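Local structure of hypothetical protein Atu0120 (Agrobacterium tumefaciens, 2I6H) at residues A[32-37]-A[86-91]; A[78-83]-A[125-130]; A[116-121]-A[133-138]. The protein is of unknown function but belongs to DUF924, a family of uncharacterised bacterial proteins, and adopts an all-alpha fold, without beta strands, that carries bound calcium in the crystal. All coordinates share one frame; numbering follows the deposited sequence. Where two conformers were deposited one is given.

In the fold
From the N terminus, helix 29-41 comes first and meets the middle of helix 80-97 in contact 1, which closes a loop of 48 mostly helical residues. Contact 2 starts within that loop, at the beginning of helix 80-97, and ends beyond it at residues 125-130, so the two contacts cross along the chain. Contact 3 is the short-range one: it joins the end of helix 108-120 to residues 133-138 across eleven residues that include all of segment 125-130, and it crosses contact 2 but follows contact 1 in series. Phe-135 of contact 3 packs against Ala-80 and Val-127 of contact 2 and against Met-87 of contact 1.

Contact 1 of 3, residues A[32-37]-A[86-91]; sequences ADIVDF and LMLLLD
Ile-34 reaches out from helix 29-41 and rests both of its branches on helix 80-97, one on Leu-88 and the other on Leu-89. This is helix-to-helix packing within the all-helical fold of the DUF924 family. The segments come closest at the CA atoms of Ile-34 and Leu-88, 7.8 Å apart, a spacing that branched aliphatic side chains can bridge.

The contact across the segments is wholly apolar. The short branch of Ile-34 lies alongside Leu-88, with CG2 4.0 Å from Leu-88 CD1 and nearly as close to its CB, and the two side chains slide past each other in opposite directions. The long branch goes to the next residue. Because CG1 stands anti to the carbonyl carbon (chi1 -71°) and the chain continues nearly straight (chi2 160°), CD1 is carried forward onto the end of Leu-89, which it crosses at about a right angle. A beta-branched residue suits this place, since its two arms can serve neighbouring leucines at once. All three residues are buried, and Trp-76 adds an aromatic cover that touches both Ile-34 and Leu-89, while Phe-61 and Ala-64 of helix 51-69 close in beside them.

Polar bonding is confined to each helix and its other neighbours. Asp-36 N donates to Ala-32 O at 2.8 Å in the first helix; the second widens into a pi-type turn at 88-91, and just there Asp-91 OD1 bonds His-141 ND1. The labelled selenomethionine Met-87 faces helix 108-120 instead. On the Leu-89 side, Ile-34 CD1 lies against the side of the isobutyl group, 3.7 Å from CD1 and 3.9 Å from both CG and CD2 of Leu-89.

Contact 2 of 3, residues A[78-83]-A[125-130]; sequences EGAESS and QAVSED. With CA (calcium ion), chain C.
Ala-80 and Ala-126 bring their CA atoms to 6.3 Å of each other, where the first turn of helix 80-97 passes the end of the short helix 123-126. Such a close approach is possible because both side chains are single methyl groups. They point at one another, and Ala-80 CB meets Ala-126 CB at 3.7 Å. Val-127 then extends the apolar patch: its CG1 lies 4.2 Å from Ala-80 CB and about as near Ala-80 O, and chi1 of -52° puts this methyl beside the backbone N. Val-127 is buried, also touching Phe-135, whereas the alanines sit nearer the surface.

The arrangement joins a helix start to the turn that links helices 123-126 and 129-132, in an all-alpha fold. Gly-79 occupies the N-cap position of helix 80-97, and its carbonyl O accepts from Ser-83 N at 2.9 Å. Having no CB, Gly-79 fits closely beside Ser-82, whose OG is hydrogen-bonded to Trp-76 O.

Polar linkage across the contact runs through water. Water 1 donates to Glu-81 OE2 at 3.0 Å and accepts from Ser-128 N at 3.1 Å, bridging a surface carboxylate to the backbone of the turn. The same OE2 forms a salt bridge with Lys-39, which probably steadies the carboxylate that receives the water. Farther out, beyond the touching residues, the extended side chain of Glu-78 clasps a calcium ion with both oxygens, OE1 at 2.5 Å and OE2 at 2.4 Å from the metal, and water 2 is a further ligand.

Contact 3 of 3, residues A[116-121]-A[133-138]; sequences DEAIRR and VFFYLP
CG1 of Ile-119 and CG of Phe-135 both stand anti to the carbonyl carbon (chi1 -71° in each), which sends the isoleucine's long branch toward residues 135-136 and the phenylalanine ring toward Ala-118. The contact packs the C-terminal part of helix 108-120 against the irregular, helix-like run that leads into helix 137-140, part of the all-helical core of this DUF924 protein.

Ala-118 offers only a methyl, and the large Phe-135 ring comes right up to it: CB is 3.6 Å from CE1 and 3.7 Å from CD1, approaching the ring obliquely. Small against large is what lets the ring lie so near the helix.

Beside this pair, Ile-119 crosses Tyr-136 at about a right angle. Its CD1 touches the edge of the tyrosine ring near the ring plane, 4.0 Å from CD1 of Tyr-136. A tyrosine suits the spot because its apolar edge can meet the isoleucine while OH bonds Asp-124 OD2, which ties down the far end of the ring. Near the end of helix 108-120, Arg-121 NE bonds Glu-117 OE2 at 2.7 Å in a salt bridge, four residues apart in sequence. Within the contact, Phe-135 O is buried without a hydrogen-bond partner, and Ile-119 CD1 lies 3.9 Å from that oxygen.

Contact 1 of 3, residues A[32-37]-A[86-91]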
loop_
_atom_site.group_PDB
_atom_site.type_symbol
_atom_site.label_atom_id
_atom_site.label_comp_id
_atom_site.label_asym_id
_atom_site.label_seq_id
_atom_site.Cartn_x
_atom_site.Cartn_y
_atom_site.Cartn_z
ATOM N N ALA A 32 -0.775 24.753 -9.995
ATOM C CA ALA A 32 -1.664 23.892 -10.788
ATOM C C ALA A 32 -0.845 22.934 -11.667
ATOM O O ALA A 32 -1.216 21.768 -11.847
ATOM C CB ALA A 32 -2.611 24.733 -11.643
ATOM N N ASP A 33 0.232 23.444 -12.246
ATOM C CA ASP A 33 1.167 22.591 -13.022
ATOM C C ASP A 33 1.699 21.437 -12.197
ATOM O O ASP A 33 1.834 20.330 -12.724
ATOM C CB ASP A 33 2.373 23.395 -13.566
ATOM C CG ASP A 33 1.995 24.391 -14.670
ATOM O OD1 ASP A 33 0.861 24.325 -15.187
ATOM O OD2 ASP A 33 2.869 25.239 -15.014
ATOM N N ILE A 34 2.082 21.693 -10.932
ATOM C CA ILE A 34 2.674 20.640 -10.086
ATOM C C ILE A 34 1.613 19.557 -9.872
ATOM O O ILE A 34 1.880 18.344 -10.020
ATOM C CB ILE A 34 3.197 21.234 -8.743
ATOM C CG1 ILE A 34 4.456 22.080 -9.030
ATOM C CG2 ILE A 34 3.429 20.135 -7.708
ATOM C CD1 ILE A 34 4.770 23.091 -7.894
ATOM N N VAL A 35 0.409 20.001 -9.522
ATOM C CA VAL A 35 -0.673 19.066 -9.234
ATOM C C VAL A 35 -1.033 18.262 -10.495
ATOM O O VAL A 35 -1.150 17.023 -10.435
ATOM C CB VAL A 35 -1.904 19.775 -8.602
ATOM C CG1 VAL A 35 -3.085 18.757 -8.449
ATOM C CG2 VAL A 35 -1.515 20.372 -7.199
ATOM N N ASP A 36 -1.156 18.953 -11.630
ATOM C CA ASP A 36 -1.412 18.280 -12.934
ATOM C C ASP A 36 -0.345 17.206 -13.245
ATOM O O ASP A 36 -0.649 16.101 -13.677
ATOM C CB ASP A 36 -1.418 19.315 -14.054
ATOM C CG ASP A 36 -2.717 20.079 -14.142
ATOM O OD1 ASP A 36 -3.671 19.733 -13.404
ATOM O OD2 ASP A 36 -2.772 21.019 -14.956
ATOM N N PHE A 37 0.916 17.578 -13.073
ATOM C CA PHE A 37 2.034 16.642 -13.252
ATOM C C PHE A 37 1.865 15.387 -12.348
ATOM O O PHE A 37 2.042 14.251 -12.795
ATOM C CB PHE A 37 3.334 17.377 -12.907
ATOM C CG PHE A 37 4.536 16.461 -12.718
ATOM C CD1 PHE A 37 5.360 16.115 -13.791
ATOM C CD2 PHE A 37 4.865 15.978 -11.448
ATOM C CE1 PHE A 37 6.480 15.273 -13.591
ATOM C CE2 PHE A 37 5.983 15.125 -11.252
ATOM C CZ PHE A 37 6.776 14.787 -12.318
ATOM N N LEU A 86 2.400 22.263 -2.261
ATOM C CA LEU A 86 3.411 22.427 -1.196
ATOM C C LEU A 86 3.871 21.067 -0.625
ATOM O O LEU A 86 5.076 20.862 -0.420
ATOM C CB LEU A 86 2.902 23.318 -0.072
ATOM C CG LEU A 86 2.742 24.808 -0.411
ATOM C CD1 LEU A 86 2.172 25.531 0.815
ATOM C CD2 LEU A 86 4.120 25.436 -0.855
HETATM N N MSE A 87 2.927 20.164 -0.371
HETATM C CA MSE A 87 3.253 18.843 0.175
HETATM C C MSE A 87 4.173 18.110 -0.818
HETATM O O MSE A 87 5.192 17.501 -0.434
HETATM C CB MSE A 87 1.991 17.980 0.347
HETATM C CG MSE A 87 0.923 18.524 1.204
HETATM SE SE MSE A 87 1.577 18.793 3.077
HETATM C CE MSE A 87 1.913 20.677 2.960
ATOM N N LEU A 88 3.821 18.193 -2.095
ATOM C CA LEU A 88 4.549 17.486 -3.156
ATOM C C LEU A 88 5.949 18.054 -3.283
ATOM O O LEU A 88 6.935 17.305 -3.442
ATOM C CB LEU A 88 3.787 17.592 -4.464
ATOM C CG LEU A 88 2.430 16.896 -4.412
ATOM C CD1 LEU A 88 1.760 17.105 -5.787
ATOM C CD2 LEU A 88 2.531 15.408 -4.055
ATOM N N LEU A 89 6.078 19.370 -3.156
ATOM C CA LEU A 89 7.424 19.977 -3.206
ATOM C C LEU A 89 8.305 19.728 -1.966
ATOM O O LEU A 89 9.546 19.610 -2.086
ATOM C CB LEU A 89 7.276 21.476 -3.368
ATOM C CG LEU A 89 6.714 21.920 -4.729
ATOM C CD1 LEU A 89 6.531 23.422 -4.676
ATOM C CD2 LEU A 89 7.717 21.513 -5.890
ATOM N N LEU A 90 7.681 19.679 -0.780
ATOM C CA LEU A 90 8.461 19.705 0.473
ATOM C C LEU A 90 8.589 18.356 1.175
ATOM O O LEU A 90 9.521 18.159 1.975
ATOM C CB LEU A 90 7.930 20.757 1.446
ATOM C CG LEU A 90 8.031 22.197 0.912
ATOM C CD1 LEU A 90 7.280 23.113 1.825
ATOM C CD2 LEU A 90 9.530 22.633 0.761
ATOM N N ASP A 91 7.697 17.426 0.830
ATOM C CA ASP A 91 7.713 16.074 1.366
ATOM C C ASP A 91 8.069 15.021 0.307
ATOM O O ASP A 91 8.851 14.104 0.588
ATOM C CB ASP A 91 6.341 15.743 2.012
ATOM C CG ASP A 91 6.315 14.325 2.623
ATOM O OD1 ASP A 91 6.886 14.124 3.733
ATOM O OD2 ASP A 91 5.752 13.424 1.957
#

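Contact 2 of 3, residues A[78-83]-A[125-130]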
loop_
_atom_site.group_PDB
_atom_site.type_symbol
_atom_site.label_atom_id
_atom_site.label_comp_id
_atom_site.label_asym_id
_atom_site.label_seq_id
_atom_site.Cartn_x
_atom_site.Cartn_y
_atom_site.Cartn_z
ATOM N N GLU A 78 -3.410 29.259 0.935
ATOM C CA GLU A 78 -4.787 29.748 0.734
ATOM C C GLU A 78 -5.704 28.752 -0.026
ATOM O O GLU A 78 -6.947 28.778 0.160
ATOM C CB GLU A 78 -4.748 31.113 0.030
ATOM C CG GLU A 78 -6.124 31.685 -0.160
ATOM C CD GLU A 78 -6.129 33.095 -0.792
ATOM O OE1 GLU A 78 -5.084 33.759 -0.914
ATOM O OE2 GLU A 78 -7.243 33.532 -1.172
ATOM N N GLY A 79 -5.114 27.904 -0.884
ATOM C CA GLY A 79 -5.884 26.995 -1.769
ATOM C C GLY A 79 -5.639 25.529 -1.413
ATOM O O GLY A 79 -4.545 25.176 -0.958
ATOM N N ALA A 80 -6.641 24.682 -1.614
ATOM C CA ALA A 80 -6.475 23.269 -1.296
ATOM C C ALA A 80 -5.462 22.602 -2.225
ATOM O O ALA A 80 -4.523 21.941 -1.739
ATOM C CB ALA A 80 -7.840 22.509 -1.324
ATOM N N GLU A 81 -5.641 22.731 -3.550
ATOM C CA GLU A 81 -4.681 22.082 -4.453
ATOM C C GLU A 81 -3.295 22.741 -4.426
ATOM O O GLU A 81 -2.297 22.070 -4.568
ATOM C CB GLU A 81 -5.222 21.960 -5.881
ATOM C CG GLU A 81 -6.435 20.985 -5.909
ATOM C CD GLU A 81 -6.754 20.423 -7.305
ATOM O OE1 GLU A 81 -6.497 21.142 -8.284
ATOM O OE2 GLU A 81 -7.226 19.257 -7.399
ATOM N N SER A 82 -3.240 24.058 -4.216
ATOM C CA SER A 82 -1.931 24.698 -4.070
ATOM C C SER A 82 -1.241 24.231 -2.779
ATOM O O SER A 82 -0.011 24.099 -2.743
ATOM C CB SER A 82 -2.013 26.248 -4.171
ATOM O OG SER A 82 -2.940 26.771 -3.239
ATOM N N SER A 83 -2.014 23.941 -1.734
ATOM C CA SER A 83 -1.398 23.375 -0.515
ATOM C C SER A 83 -0.911 21.946 -0.785
ATOM O O SER A 83 0.141 21.565 -0.309
ATOM C CB SER A 83 -2.346 23.365 0.678
ATOM O OG SER A 83 -2.572 24.685 1.159
ATOM N N GLN A 125 -9.585 17.498 3.112
ATOM C CA GLN A 125 -10.956 17.028 2.822
ATOM C C GLN A 125 -11.441 17.576 1.498
ATOM O O GLN A 125 -12.421 17.049 0.944
ATOM C CB GLN A 125 -11.915 17.437 3.948
ATOM C CG GLN A 125 -11.617 16.694 5.258
ATOM C CD GLN A 125 -11.651 15.169 5.103
ATOM O OE1 GLN A 125 -12.666 14.580 4.685
ATOM N NE2 GLN A 125 -10.546 14.521 5.440
ATOM N N ALA A 126 -10.782 18.622 0.994
ATOM C CA ALA A 126 -11.207 19.288 -0.246
ATOM C C ALA A 126 -10.603 18.648 -1.489
ATOM O O ALA A 126 -11.156 18.825 -2.569
ATOM C CB ALA A 126 -10.921 20.792 -0.216
ATOM N N VAL A 127 -9.520 17.873 -1.353
ATOM C CA VAL A 127 -8.962 17.152 -2.530
ATOM C C VAL A 127 -9.575 15.740 -2.595
ATOM O O VAL A 127 -10.200 15.273 -1.630
ATOM C CB VAL A 127 -7.393 17.114 -2.469
ATOM C CG1 VAL A 127 -6.825 18.541 -2.258
ATOM C CG2 VAL A 127 -6.916 16.181 -1.351
ATOM N N SER A 128 -9.395 15.057 -3.720
ATOM C CA SER A 128 -9.915 13.709 -3.872
ATOM C C SER A 128 -9.297 12.732 -2.880
ATOM O O SER A 128 -8.195 12.924 -2.351
ATOM C CB SER A 128 -9.702 13.204 -5.304
ATOM O OG SER A 128 -8.318 13.128 -5.550
ATOM N N GLU A 129 -10.018 11.654 -2.654
ATOM C CA GLU A 129 -9.591 10.659 -1.697
ATOM C C GLU A 129 -8.194 10.112 -2.032
ATOM O O GLU A 129 -7.397 9.946 -1.124
ATOM C CB GLU A 129 -10.634 9.532 -1.605
ATOM C CG GLU A 129 -10.413 8.651 -0.416
ATOM C CD GLU A 129 -11.455 7.535 -0.287
ATOM O OE1 GLU A 129 -12.259 7.348 -1.232
ATOM O OE2 GLU A 129 -11.425 6.858 0.766
ATOM N N ASP A 130 -7.909 9.898 -3.326
ATOM C CA ASP A 130 -6.632 9.383 -3.854
ATOM C C ASP A 130 -5.435 10.268 -3.502
ATOM O O ASP A 130 -4.305 9.797 -3.426
ATOM C CB ASP A 130 -6.699 9.326 -5.391
ATOM C CG ASP A 130 -7.434 8.099 -5.915
ATOM O OD1 ASP A 130 -7.746 7.212 -5.098
ATOM O OD2 ASP A 130 -7.666 8.003 -7.144
HETATM CA CA CA C . -6.351 35.588 -2.128
HETATM O O HOH W 1 -8.471 16.829 -6.092
HETATM O O HOH W 2 -5.798 34.233 -4.135
#

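Contact 3 of 3, residues A[116-121]-A[133-138]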
loop_
_atom_site.group_PDB
_atom_site.type_symbol
_atom_site.label_atom_id
_atom_site.label_comp_id
_atom_site.label_asym_id
_atom_site.label_seq_id
_atom_site.Cartn_x
_atom_site.Cartn_y
_atom_site.Cartn_z
ATOM N N ASP A 116 0.018 20.654 8.833
ATOM C CA ASP A 116 -0.833 21.071 9.965
ATOM C C ASP A 116 -1.769 22.246 9.582
ATOM O O ASP A 116 -3.009 22.215 9.829
ATOM C CB ASP A 116 0.056 21.482 11.145
ATOM C CG ASP A 116 -0.781 21.983 12.353
ATOM O OD1 ASP A 116 -1.516 21.174 12.977
ATOM O OD2 ASP A 116 -0.733 23.212 12.610
ATOM N N GLU A 117 -1.180 23.264 8.969
ATOM C CA GLU A 117 -1.940 24.454 8.566
ATOM C C GLU A 117 -2.999 24.115 7.498
ATOM O O GLU A 117 -4.145 24.572 7.578
ATOM C CB GLU A 117 -1.021 25.590 8.103
ATOM C CG GLU A 117 -1.799 26.874 7.738
ATOM C CD GLU A 117 -2.723 27.409 8.866
ATOM O OE1 GLU A 117 -2.483 27.125 10.076
ATOM O OE2 GLU A 117 -3.693 28.123 8.500
ATOM N N ALA A 118 -2.620 23.286 6.533
ATOM C CA ALA A 118 -3.537 22.859 5.470
ATOM C C ALA A 118 -4.717 22.076 6.034
ATOM O O ALA A 118 -5.862 22.301 5.627
ATOM C CB ALA A 118 -2.763 22.029 4.394
ATOM N N ILE A 119 -4.440 21.180 6.985
ATOM C CA ILE A 119 -5.476 20.387 7.606
ATOM C C ILE A 119 -6.410 21.300 8.422
ATOM O O ILE A 119 -7.651 21.121 8.411
ATOM C CB ILE A 119 -4.882 19.258 8.425
ATOM C CG1 ILE A 119 -4.291 18.228 7.426
ATOM C CG2 ILE A 119 -5.980 18.544 9.313
ATOM C CD1 ILE A 119 -3.386 17.214 8.075
ATOM N N ARG A 120 -5.817 22.299 9.075
ATOM C CA ARG A 120 -6.607 23.238 9.870
ATOM C C ARG A 120 -7.586 23.981 8.971
ATOM O O ARG A 120 -8.700 24.302 9.397
ATOM C CB ARG A 120 -5.700 24.195 10.630
ATOM C CG ARG A 120 -5.073 23.581 11.877
ATOM C CD ARG A 120 -4.205 24.575 12.635
ATOM N NE ARG A 120 -4.961 25.658 13.261
ATOM C CZ ARG A 120 -5.617 25.573 14.427
ATOM N NH1 ARG A 120 -5.670 24.433 15.117
ATOM N NH2 ARG A 120 -6.252 26.628 14.903
ATOM N N ARG A 121 -7.178 24.225 7.719
ATOM C CA ARG A 121 -8.021 24.935 6.755
ATOM C C ARG A 121 -9.000 23.992 6.058
ATOM O O ARG A 121 -9.783 24.456 5.240
ATOM C CB ARG A 121 -7.171 25.626 5.689
ATOM C CG ARG A 121 -6.334 26.761 6.263
ATOM C CD ARG A 121 -5.417 27.424 5.275
ATOM N NE ARG A 121 -4.538 28.384 5.975
ATOM C CZ ARG A 121 -4.250 29.605 5.550
ATOM N NH1 ARG A 121 -4.795 30.083 4.432
ATOM N NH2 ARG A 121 -3.416 30.358 6.246
ATOM N N VAL A 133 -3.763 11.412 1.073
ATOM C CA VAL A 133 -2.619 10.896 1.828
ATOM C C VAL A 133 -1.376 11.826 1.773
ATOM O O VAL A 133 -0.540 11.806 2.673
ATOM C CB VAL A 133 -2.255 9.445 1.417
ATOM C CG1 VAL A 133 -1.675 9.418 0.037
ATOM C CG2 VAL A 133 -1.288 8.809 2.497
ATOM N N PHE A 134 -1.244 12.597 0.690
ATOM C CA PHE A 134 -0.086 13.532 0.606
ATOM C C PHE A 134 -0.032 14.638 1.668
ATOM O O PHE A 134 1.060 15.174 1.957
ATOM C CB PHE A 134 0.109 13.999 -0.843
ATOM C CG PHE A 134 0.314 12.830 -1.755
ATOM C CD1 PHE A 134 1.530 12.142 -1.702
ATOM C CD2 PHE A 134 -0.744 12.302 -2.529
ATOM C CE1 PHE A 134 1.757 10.986 -2.458
ATOM C CE2 PHE A 134 -0.535 11.105 -3.311
ATOM C CZ PHE A 134 0.723 10.464 -3.261
ATOM N N PHE A 135 -1.196 14.980 2.254
ATOM C CA PHE A 135 -1.250 15.872 3.409
ATOM C C PHE A 135 -0.846 15.142 4.710
ATOM O O PHE A 135 -0.579 15.790 5.720
ATOM C CB PHE A 135 -2.683 16.450 3.584
ATOM C CG PHE A 135 -3.057 17.434 2.535
ATOM C CD1 PHE A 135 -2.584 18.755 2.593
ATOM C CD2 PHE A 135 -3.858 17.056 1.459
ATOM C CE1 PHE A 135 -2.923 19.713 1.578
ATOM C CE2 PHE A 135 -4.237 18.001 0.460
ATOM C CZ PHE A 135 -3.744 19.343 0.521
ATOM N N TYR A 136 -0.817 13.808 4.696
ATOM C CA TYR A 136 -0.605 13.023 5.946
ATOM C C TYR A 136 0.810 12.458 6.027
ATOM O O TYR A 136 1.358 12.222 7.118
ATOM C CB TYR A 136 -1.637 11.878 6.015
ATOM C CG TYR A 136 -3.086 12.342 5.865
ATOM C CD1 TYR A 136 -3.479 13.667 6.186
ATOM C CD2 TYR A 136 -4.066 11.428 5.446
ATOM C CE1 TYR A 136 -4.847 14.048 6.049
ATOM C CE2 TYR A 136 -5.413 11.798 5.305
ATOM C CZ TYR A 136 -5.787 13.099 5.616
ATOM O OH TYR A 136 -7.119 13.468 5.480
ATOM N N LEU A 137 1.406 12.224 4.852
ATOM C CA LEU A 137 2.744 11.648 4.800
ATOM C C LEU A 137 3.797 12.445 5.611
ATOM O O LEU A 137 4.692 11.816 6.199
ATOM C CB LEU A 137 3.203 11.406 3.339
ATOM C CG LEU A 137 2.401 10.295 2.621
ATOM C CD1 LEU A 137 2.826 10.244 1.157
ATOM C CD2 LEU A 137 2.695 8.952 3.297
ATOM N N PRO A 138 3.727 13.805 5.626
ATOM C CA PRO A 138 4.698 14.537 6.471
ATOM C C PRO A 138 4.646 14.058 7.942
ATOM O O PRO A 138 5.675 14.034 8.611
ATOM C CB PRO A 138 4.290 16.014 6.306
ATOM C CG PRO A 138 3.711 16.066 4.918
ATOM C CD PRO A 138 2.878 14.740 4.865
#